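Local coordinates for capsid protein VP1 (Human polyomavirus 12, PDB 6Y5Z), which probably builds the T=7 icosahedral polyomavirus capsid as its major coat protein, assembling into pentamers that make up the shell, at residues E133-L145 / T162-L176. Residues are numbered along the deposited sequence; the frame is centred on the assembly and turned at random.
Sequences EPLDLQGIQQSHL and TAKIQCLDPSAKAKL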
loop_
_atom_site.group_PDB
_atom_site.type_symbol
_atom_site.label_atom_id
_atom_site.label_comp_id
_atom_site.label_asym_id
_atom_site.label_seq_id
_atom_site.Cartn_x
_atom_site.Cartn_y
_atom_site.Cartn_z
ATOM N N GLU D 133 32.874 8.233 -0.169
ATOM C CA GLU D 133 33.823 7.216 -0.699
ATOM C C GLU D 133 32.976 6.187 -1.426
ATOM O O GLU D 133 31.750 6.260 -1.371
ATOM C CB GLU D 133 34.666 6.646 0.436
ATOM C CG GLU D 133 33.869 5.908 1.491
ATOM C CD GLU D 133 34.673 5.779 2.762
ATOM O OE1 GLU D 133 35.335 4.724 2.924
ATOM O OE2 GLU D 133 34.642 6.727 3.580
ATOM N N PRO D 134 33.577 5.243 -2.177
ATOM C CA PRO D 134 32.782 4.297 -2.946
ATOM C C PRO D 134 31.856 3.463 -2.048
ATOM O O PRO D 134 32.183 3.174 -0.899
ATOM C CB PRO D 134 33.836 3.416 -3.625
ATOM C CG PRO D 134 35.081 4.307 -3.671
ATOM C CD PRO D 134 35.028 5.102 -2.390
ATOM N N LEU D 135 30.710 3.105 -2.603
ATOM C CA LEU D 135 29.732 2.212 -1.934
ATOM C C LEU D 135 30.411 0.866 -1.626
ATOM O O LEU D 135 31.012 0.256 -2.527
ATOM C CB LEU D 135 28.508 2.052 -2.845
ATOM C CG LEU D 135 27.422 1.101 -2.337
ATOM C CD1 LEU D 135 26.706 1.716 -1.156
ATOM C CD2 LEU D 135 26.432 0.789 -3.448
ATOM N N ASP D 136 30.318 0.412 -0.383
ATOM C CA ASP D 136 30.799 -0.934 0.021
ATOM C C ASP D 136 29.772 -1.984 -0.418
ATOM O O ASP D 136 28.548 -1.763 -0.176
ATOM C CB ASP D 136 31.032 -1.013 1.525
ATOM C CG ASP D 136 32.140 -0.092 2.006
ATOM O OD1 ASP D 136 33.268 -0.236 1.478
ATOM O OD2 ASP D 136 31.870 0.770 2.879
ATOM N N LEU D 137 30.235 -3.051 -1.067
ATOM C CA LEU D 137 29.390 -4.138 -1.615
ATOM C C LEU D 137 29.693 -5.448 -0.886
ATOM O O LEU D 137 30.870 -5.741 -0.553
ATOM C CB LEU D 137 29.636 -4.308 -3.115
ATOM C CG LEU D 137 29.340 -3.093 -3.992
ATOM C CD1 LEU D 137 29.765 -3.370 -5.429
ATOM C CD2 LEU D 137 27.868 -2.731 -3.925
ATOM N N GLN D 138 28.646 -6.241 -0.692
ATOM C CA GLN D 138 28.714 -7.601 -0.133
ATOM C C GLN D 138 28.264 -8.543 -1.243
ATOM O O GLN D 138 27.160 -8.342 -1.816
ATOM C CB GLN D 138 27.852 -7.712 1.116
ATOM C CG GLN D 138 27.592 -9.152 1.539
ATOM C CD GLN D 138 28.823 -9.850 2.056
ATOM O OE1 GLN D 138 29.445 -9.384 3.006
ATOM N NE2 GLN D 138 29.097 -11.029 1.513
ATOM N N GLY D 139 29.100 -9.518 -1.580
ATOM C CA GLY D 139 28.745 -10.503 -2.602
ATOM C C GLY D 139 27.765 -11.530 -2.088
ATOM O O GLY D 139 27.847 -11.935 -0.933
ATOM N N ILE D 140 26.849 -11.931 -2.959
ATOM C CA ILE D 140 25.799 -12.942 -2.673
ATOM C C ILE D 140 25.170 -13.296 -4.021
ATOM O O ILE D 140 25.064 -12.420 -4.885
ATOM C CB ILE D 140 24.794 -12.446 -1.618
ATOM C CG1 ILE D 140 23.755 -13.526 -1.316
ATOM C CG2 ILE D 140 24.167 -11.099 -2.043
ATOM C CD1 ILE D 140 22.977 -13.309 -0.045
ATOM N N GLN D 141 24.852 -14.569 -4.231
ATOM C CA GLN D 141 24.392 -15.065 -5.549
ATOM C C GLN D 141 23.229 -16.026 -5.353
ATOM O O GLN D 141 23.195 -16.741 -4.334
ATOM C CB GLN D 141 25.511 -15.808 -6.288
ATOM C CG GLN D 141 26.726 -14.926 -6.533
ATOM C CD GLN D 141 27.875 -15.572 -7.280
ATOM O OE1 GLN D 141 28.950 -14.987 -7.325
ATOM N NE2 GLN D 141 27.679 -16.745 -7.883
ATOM N N GLN D 142 22.382 -16.138 -6.371
ATOM C CA GLN D 142 21.288 -17.139 -6.384
ATOM C C GLN D 142 21.870 -18.552 -6.572
ATOM O O GLN D 142 21.294 -19.506 -6.029
ATOM C CB GLN D 142 20.260 -16.780 -7.459
ATOM C CG GLN D 142 19.017 -17.665 -7.399
ATOM C CD GLN D 142 17.834 -16.967 -8.028
ATOM O OE1 GLN D 142 17.034 -16.326 -7.338
ATOM N NE2 GLN D 142 17.798 -16.988 -9.349
ATOM N N SER D 143 22.966 -18.678 -7.330
ATOM C CA SER D 143 23.626 -19.963 -7.644
ATOM C C SER D 143 25.139 -19.776 -7.623
ATOM O O SER D 143 25.651 -18.896 -8.346
ATOM C CB SER D 143 23.185 -20.514 -8.964
ATOM O OG SER D 143 24.057 -21.588 -9.338
ATOM N N HIS D 144 25.828 -20.594 -6.846
ATOM C CA HIS D 144 27.306 -20.570 -6.779
ATOM C C HIS D 144 27.916 -21.112 -8.079
ATOM O O HIS D 144 29.128 -20.920 -8.270
ATOM C CB HIS D 144 27.787 -21.307 -5.523
ATOM C CG HIS D 144 27.732 -22.791 -5.599
ATOM N ND1 HIS D 144 28.853 -23.572 -5.916
ATOM C CD2 HIS D 144 26.718 -23.657 -5.351
ATOM C CE1 HIS D 144 28.508 -24.850 -5.873
ATOM N NE2 HIS D 144 27.200 -24.940 -5.544
ATOM N N LEU D 145 27.131 -21.734 -8.965
ATOM C CA LEU D 145 27.689 -22.434 -10.149
ATOM C C LEU D 145 27.715 -21.538 -11.386
ATOM O O LEU D 145 28.251 -21.991 -12.418
ATOM C CB LEU D 145 26.894 -23.718 -10.400
ATOM C CG LEU D 145 27.107 -24.811 -9.360
ATOM C CD1 LEU D 145 26.163 -25.970 -9.601
ATOM C CD2 LEU D 145 28.560 -25.286 -9.374
ATOM N N THR D 162 32.012 -20.571 -3.350
ATOM C CA THR D 162 31.483 -21.881 -2.911
ATOM C C THR D 162 29.983 -21.708 -2.675
ATOM O O THR D 162 29.496 -20.584 -2.832
ATOM C CB THR D 162 32.203 -22.321 -1.634
ATOM O OG1 THR D 162 31.799 -21.476 -0.554
ATOM C CG2 THR D 162 33.706 -22.255 -1.775
ATOM N N ALA D 163 29.315 -22.757 -2.213
ATOM C CA ALA D 163 27.882 -22.682 -1.871
ATOM C C ALA D 163 27.654 -21.603 -0.807
ATOM O O ALA D 163 26.525 -21.108 -0.734
ATOM C CB ALA D 163 27.401 -24.037 -1.419
ATOM N N LYS D 164 28.655 -21.248 0.003
ATOM C CA LYS D 164 28.496 -20.176 1.020
ATOM C C LYS D 164 27.974 -18.885 0.374
ATOM O O LYS D 164 27.306 -18.110 1.084
ATOM C CB LYS D 164 29.822 -19.819 1.703
ATOM C CG LYS D 164 30.330 -20.805 2.740
ATOM C CD LYS D 164 31.648 -20.355 3.339
ATOM C CE LYS D 164 32.844 -20.690 2.465
ATOM N N ILE D 165 28.286 -18.659 -0.892
ATOM C CA ILE D 165 27.952 -17.380 -1.592
ATOM C C ILE D 165 26.423 -17.294 -1.763
ATOM O O ILE D 165 25.934 -16.180 -2.101
ATOM C CB ILE D 165 28.710 -17.249 -2.925
ATOM C CG1 ILE D 165 28.922 -15.782 -3.326
ATOM C CG2 ILE D 165 28.005 -18.052 -4.016
ATOM C CD1 ILE D 165 29.809 -15.002 -2.369
ATOM N N GLN D 166 25.693 -18.404 -1.627
ATOM C CA GLN D 166 24.201 -18.399 -1.738
ATOM C C GLN D 166 23.590 -17.813 -0.477
ATOM O O GLN D 166 22.406 -17.458 -0.503
ATOM C CB GLN D 166 23.678 -19.797 -2.060
ATOM C CG GLN D 166 24.017 -20.179 -3.485
ATOM C CD GLN D 166 23.769 -21.607 -3.916
ATOM O OE1 GLN D 166 24.063 -21.951 -5.067
ATOM N NE2 GLN D 166 23.273 -22.460 -3.026
ATOM N N CYS D 167 24.376 -17.702 0.584
ATOM C CA CYS D 167 23.990 -17.016 1.836
ATOM C C CYS D 167 25.007 -15.884 2.054
ATOM O O CYS D 167 25.348 -15.222 1.051
ATOM C CB CYS D 167 23.873 -18.029 2.967
ATOM S SG CYS D 167 22.595 -19.291 2.674
ATOM N N LEU D 168 25.465 -15.657 3.274
ATOM C CA LEU D 168 26.430 -14.560 3.556
ATOM C C LEU D 168 27.825 -15.155 3.744
ATOM O O LEU D 168 28.091 -15.770 4.793
ATOM C CB LEU D 168 25.983 -13.780 4.795
ATOM C CG LEU D 168 26.466 -12.334 4.917
ATOM C CD1 LEU D 168 27.977 -12.236 5.050
ATOM C CD2 LEU D 168 25.998 -11.492 3.759
ATOM N N ASP D 169 28.692 -14.932 2.764
ATOM C CA ASP D 169 30.139 -15.242 2.863
ATOM C C ASP D 169 30.857 -13.934 3.144
ATOM O O ASP D 169 30.965 -13.086 2.255
ATOM C CB ASP D 169 30.645 -15.865 1.571
ATOM C CG ASP D 169 32.117 -16.251 1.649
ATOM O OD1 ASP D 169 32.801 -15.767 2.570
ATOM O OD2 ASP D 169 32.528 -17.054 0.797
ATOM N N PRO D 170 31.301 -13.695 4.395
ATOM C CA PRO D 170 31.857 -12.393 4.727
ATOM C C PRO D 170 33.213 -12.101 4.078
ATOM O O PRO D 170 33.660 -10.973 4.200
ATOM C CB PRO D 170 31.966 -12.440 6.255
ATOM C CG PRO D 170 32.144 -13.898 6.578
ATOM C CD PRO D 170 31.337 -14.636 5.522
ATOM N N SER D 171 33.803 -13.047 3.347
ATOM C CA SER D 171 35.026 -12.791 2.550
ATOM C C SER D 171 34.692 -12.075 1.221
ATOM O O SER D 171 35.628 -11.557 0.582
ATOM C CB SER D 171 35.786 -14.080 2.343
ATOM O OG SER D 171 35.150 -14.880 1.368
ATOM N N ALA D 172 33.417 -12.044 0.790
ATOM C CA ALA D 172 33.014 -11.488 -0.522
ATOM C C ALA D 172 32.758 -9.986 -0.400
ATOM O O ALA D 172 31.593 -9.555 -0.415
ATOM C CB ALA D 172 31.829 -12.228 -1.065
ATOM N N LYS D 173 33.823 -9.213 -0.210
ATOM C CA LYS D 173 33.749 -7.751 -0.022
ATOM C C LYS D 173 34.356 -7.068 -1.230
ATOM O O LYS D 173 35.427 -7.484 -1.694
ATOM C CB LYS D 173 34.494 -7.289 1.226
ATOM C CG LYS D 173 34.070 -7.945 2.521
ATOM C CD LYS D 173 32.636 -7.616 2.897
ATOM C CE LYS D 173 32.333 -7.964 4.332
ATOM N NZ LYS D 173 30.926 -7.707 4.707
ATOM N N ALA D 174 33.736 -5.991 -1.679
ATOM C CA ALA D 174 34.279 -5.156 -2.762
ATOM C C ALA D 174 33.757 -3.727 -2.619
ATOM O O ALA D 174 32.936 -3.452 -1.732
ATOM C CB ALA D 174 33.941 -5.743 -4.107
ATOM N N LYS D 175 34.327 -2.822 -3.393
ATOM C CA LYS D 175 33.881 -1.415 -3.485
ATOM C C LYS D 175 33.344 -1.143 -4.881
ATOM O O LYS D 175 33.923 -1.636 -5.853
ATOM C CB LYS D 175 35.056 -0.503 -3.133
ATOM C CG LYS D 175 35.481 -0.621 -1.677
ATOM C CD LYS D 175 36.719 0.127 -1.294
ATOM C CE LYS D 175 37.085 -0.179 0.142
ATOM N NZ LYS D 175 37.932 0.874 0.747
ATOM N N LEU D 176 32.264 -0.361 -4.983
ATOM C CA LEU D 176 31.666 -0.022 -6.285
ATOM C C LEU D 176 32.521 1.079 -6.918
ATOM O O LEU D 176 32.246 2.266 -6.680
ATOM C CB LEU D 176 30.209 0.394 -6.093
ATOM C CG LEU D 176 29.471 0.792 -7.372
ATOM C CD1 LEU D 176 29.641 -0.251 -8.470
ATOM C CD2 LEU D 176 27.995 1.037 -7.082
HETATM O O HOH W 1 36.483 3.342 0.808
HETATM O O HOH W 2 30.283 3.868 -5.347
HETATM O O HOH W 3 34.269 -2.875 1.447
HETATM O O HOH W 4 27.750 -14.384 0.238
#
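The buried amide of Gln-138 bonds Asp-169 O and Lys-173 NZ, tying strand 136-139 to the turn that leads into strand 173-175. Its CG stands anti to the backbone N (chi1 165°) and the chain then bends at chi2, which brings the amide to the turn of residues 169-172. Gln-138 NE2 spends one N-H on Asp-169 O (2.9 Å), arriving above that carbonyl's plane, while Ala-172 N reaches the same oxygen from the opposite face. The other N-H closes on Gly-139 O, in the carbonyl plane and on a lone pair. Both acceptors lie near the amide plane, so the group is fixed in rotation. Gln-138 OE1 lies 2.8 Å from Lys-173 NZ, which also forms a salt bridge with Asp-190. Leu-168 CD2 packs against Gln-138 CG at 3.6 Å.

Strand 136-139 is the middle of a small antiparallel sheet, between 173-175 and 187-189, beside the jelly-roll beta-sandwich of polyomavirus VP1. Leu-137 and Ala-174 make the hydrogen-bonded pair; beyond it Leu-137 CD1 rests on Leu-176 CB (3.8 Å).

Beyond the strands, Gln-141 N bonds Ile-165 O of the 3-10 segment 163-166. Gln-166, extended beyond CG, places OE1 2.8 Å from His-144 N, which meets it on a lone pair. CG of His-144 sits between the backbone N and the carbonyl carbon (chi1 76°), which lays the ring against Ala-163, whose CB makes a CH-pi contact over one face; the Gln-166 amide comes to the ring edge, its plane turned 58°. His-144 NE2 and Gln-166 NE2 both bond a neighbouring subunit, at Thr-38 OG1 and at the carbonyls of Thr-38 and Tyr-40 respectively.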